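Local structure of BtrN (Bacillus circulans, 4M7S) at residues L181-P186 with M197-E202. The protein catalyses the radical S-adenosyl-L-methionine-dependent two-electron oxidation of 2-deoxy-scyllo-inosamine to amino-dideoxy-scyllo-inosose in butirosin biosynthesis, using two [4Fe-4S] clusters. Numbering follows the deposited sequence.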
ATOM      1  N   LEU A 181      -7.536  10.247   2.184  1.00 24.00           N
ATOM      2  CA  LEU A 181      -8.465  11.160   1.532  1.00 26.33           C
ATOM      3  C   LEU A 181      -8.765  10.735   0.092  1.00 23.11           C
ATOM      4  O   LEU A 181      -9.428  11.460  -0.651  1.00 26.72           O
ATOM      5  CB  LEU A 181      -7.945  12.599   1.595  1.00 30.62           C
ATOM      6  CG  LEU A 181      -7.790  13.176   3.006  1.00 35.27           C
ATOM      7  CD1 LEU A 181      -7.231  14.586   2.957  1.00 38.83           C
ATOM      8  CD2 LEU A 181      -9.127  13.154   3.750  1.00 35.45           C
ATOM      9  N   GLY A 182      -8.289   9.553  -0.289  1.00 22.42           N
ATOM     10  CA  GLY A 182      -8.650   8.962  -1.575  1.00 23.04           C
ATOM     11  C   GLY A 182      -7.649   9.141  -2.711  1.00 25.12           C
ATOM     12  O   GLY A 182      -7.843   8.618  -3.811  1.00 23.20           O
ATOM     13  N   ASN A 183      -6.581   9.887  -2.464  1.00 25.50           N
ATOM     14  CA  ASN A 183      -5.589  10.124  -3.512  1.00 25.56           C
ATOM     15  C   ASN A 183      -4.882   8.845  -3.903  1.00 21.69           C
ATOM     16  O   ASN A 183      -4.554   8.015  -3.050  1.00 19.48           O
ATOM     17  CB  ASN A 183      -4.562  11.158  -3.065  1.00 27.58           C
ATOM     18  CG  ASN A 183      -5.146  12.543  -2.967  1.00 31.31           C
ATOM     19  OD1 ASN A 183      -6.133  12.861  -3.636  1.00 29.40           O
ATOM     20  ND2 ASN A 183      -4.525  13.390  -2.156  1.00 31.29           N
ATOM     21  N   VAL A 184      -4.640   8.682  -5.199  1.00 20.75           N
ATOM     22  CA  VAL A 184      -3.967   7.488  -5.683  1.00 20.76           C
ATOM     23  C   VAL A 184      -2.514   7.831  -6.025  1.00 22.21           C
ATOM     24  O   VAL A 184      -2.250   8.763  -6.789  1.00 23.75           O
ATOM     25  CB  VAL A 184      -4.688   6.914  -6.906  1.00 23.75           C
ATOM     26  CG1 VAL A 184      -4.015   5.618  -7.372  1.00 23.10           C
ATOM     27  CG2 VAL A 184      -6.163   6.668  -6.568  1.00 21.87           C
ATOM     28  N   LEU A 185      -1.579   7.084  -5.444  1.00 19.74           N
ATOM     29  CA  LEU A 185      -0.151   7.309  -5.674  1.00 20.36           C
ATOM     30  C   LEU A 185       0.425   6.064  -6.362  1.00 23.24           C
ATOM     31  O   LEU A 185      -0.117   4.962  -6.214  1.00 22.29           O
ATOM     32  CB  LEU A 185       0.576   7.565  -4.345  1.00 18.18           C
ATOM     33  CG  LEU A 185      -0.108   8.490  -3.336  1.00 18.60           C
ATOM     34  CD1 LEU A 185       0.672   8.517  -2.023  1.00 18.95           C
ATOM     35  CD2 LEU A 185      -0.284   9.910  -3.887  1.00 18.36           C
ATOM     36  N   PRO A 186       1.532   6.229  -7.106  1.00 21.75           N
ATOM     37  CA  PRO A 186       2.111   5.119  -7.863  1.00 23.02           C
ATOM     38  C   PRO A 186       3.079   4.288  -7.038  1.00 23.46           C
ATOM     39  O   PRO A 186       3.588   3.296  -7.550  1.00 23.72           O
ATOM     40  CB  PRO A 186       2.888   5.840  -8.970  1.00 26.22           C
ATOM     41  CG  PRO A 186       3.353   7.086  -8.317  1.00 28.23           C
ATOM     42  CD  PRO A 186       2.222   7.501  -7.395  1.00 24.28           C
HETATM   43  N   MSE A 197      -2.159  10.649  -8.818  1.00 25.19           N
HETATM   44  CA  MSE A 197      -2.616  10.218 -10.137  1.00 26.69           C
HETATM   45  C   MSE A 197      -4.107  10.491 -10.310  1.00 27.53           C
HETATM   46  O   MSE A 197      -4.613  10.585 -11.423  1.00 28.23           O
HETATM   47  CB  MSE A 197      -2.309   8.732 -10.325  1.00 23.16           C
HETATM   48  CG  MSE A 197      -0.820   8.422 -10.216  1.00 25.42           C
HETATM   49 SE   MSE A 197       0.126   9.263 -11.682  1.00 46.52          SE
HETATM   50  CE  MSE A 197       1.815   8.284 -11.523  1.00 32.72           C
ATOM     51  N   GLY A 198      -4.803  10.630  -9.191  1.00 26.54           N
ATOM     52  CA  GLY A 198      -6.209  10.994  -9.203  1.00 25.02           C
ATOM     53  C   GLY A 198      -6.760  10.732  -7.818  1.00 27.00           C
ATOM     54  O   GLY A 198      -5.994  10.556  -6.874  1.00 21.79           O
ATOM     55  N   ASN A 199      -8.083  10.704  -7.692  1.00 27.32           N
ATOM     56  CA  ASN A 199      -8.725  10.481  -6.404  1.00 24.76           C
ATOM     57  C   ASN A 199      -9.955   9.597  -6.622  1.00 24.80           C
ATOM     58  O   ASN A 199     -10.786   9.896  -7.479  1.00 24.84           O
ATOM     59  CB  ASN A 199      -9.108  11.829  -5.768  1.00 25.89           C
ATOM     60  CG  ASN A 199      -9.686  11.676  -4.368  1.00 28.57           C
ATOM     61  OD1 ASN A 199     -10.798  11.156  -4.198  1.00 27.42           O
ATOM     62  ND2 ASN A 199      -8.935  12.128  -3.354  1.00 23.65           N
ATOM     63  N   ILE A 200     -10.053   8.505  -5.868  1.00 27.25           N
ATOM     64  CA  ILE A 200     -11.122   7.524  -6.062  1.00 30.59           C
ATOM     65  C   ILE A 200     -12.491   8.013  -5.593  1.00 33.65           C
ATOM     66  O   ILE A 200     -13.512   7.392  -5.898  1.00 37.00           O
ATOM     67  CB  ILE A 200     -10.816   6.188  -5.359  1.00 29.15           C
ATOM     68  CG1 ILE A 200     -10.670   6.410  -3.851  1.00 30.37           C
ATOM     69  CG2 ILE A 200      -9.568   5.544  -5.953  1.00 27.54           C
ATOM     70  CD1 ILE A 200     -10.968   5.199  -3.041  1.00 31.23           C
ATOM     71  N   GLY A 201     -12.513   9.121  -4.856  1.00 31.46           N
ATOM     72  CA  GLY A 201     -13.766   9.768  -4.516  1.00 31.57           C
ATOM     73  C   GLY A 201     -14.344  10.512  -5.713  1.00 36.00           C
ATOM     74  O   GLY A 201     -15.503  10.929  -5.694  1.00 36.43           O
ATOM     75  N   GLU A 202     -13.542  10.682  -6.763  1.00 33.57           N
ATOM     76  CA  GLU A 202     -13.971  11.484  -7.909  1.00 38.13           C
ATOM     77  C   GLU A 202     -13.911  10.708  -9.221  1.00 32.99           C
ATOM     78  O   GLU A 202     -14.409  11.165 -10.242  1.00 33.32           O
ATOM     79  CB  GLU A 202     -13.096  12.731  -8.052  1.00 47.96           C
ATOM     80  CG  GLU A 202     -12.768  13.468  -6.766  1.00 56.44           C
ATOM     81  CD  GLU A 202     -11.624  14.458  -6.951  1.00 63.85           C
ATOM     82  OE1 GLU A 202     -11.312  14.793  -8.115  1.00 67.71           O
ATOM     83  OE2 GLU A 202     -11.034  14.891  -5.936  1.00 65.34           O
TER
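The amides of Asn199 and Asn183 meet with their planes 86° apart, on one side of a short antiparallel pairing of strand 183-185 with the weakly bonded outermost strand 198-199 of the auxiliary-cluster (SPASM-family) domain. Both N-H groups of Asn199 ND2 are used, each acceptor close to the amide plane: Leu181 O at 2.8 Å and Asn183 OD1 at 2.9 Å from Asn199 ND2. Asn199 ND2 stands above the carbonyl plane of Asn183, 47° out of it. With Asn199 CG anti to its backbone N (chi1 -176°), one face of the amide lies over the Gly182 carbonyl, whose C and O are each 3.6 Å from Asn199 CG. Asn199 OD1 accepts from Gly201 N two residues on, an Asx turn, while Asn183 ND2 is bonded to Gln193. Gly182 has positive phi, and a CB there would run into Asn199 OD1.

The backbone evidence for pairing is Asn183 facing Asn199 as a non-hydrogen-bonded pair, flanked by Ile200 N to Gly182 O (3.0 Å) and Val184 N to Gly198 O (2.9 Å); Met197 N donates to Val184 O at 2.8 Å. On the other face, Val184 CG2 meets Ile200 CG2 at 3.6 Å; Ile208 of helix 205-209 touches Val184, and Leu40 and Leu44 of helix 38-50 touch Ile200. Toward the cluster bound by Cys187, the side chain of selenomethionine Met197 crosses Pro186 at about a right angle, Met197 CE touching Pro186 CB at 3.7 Å.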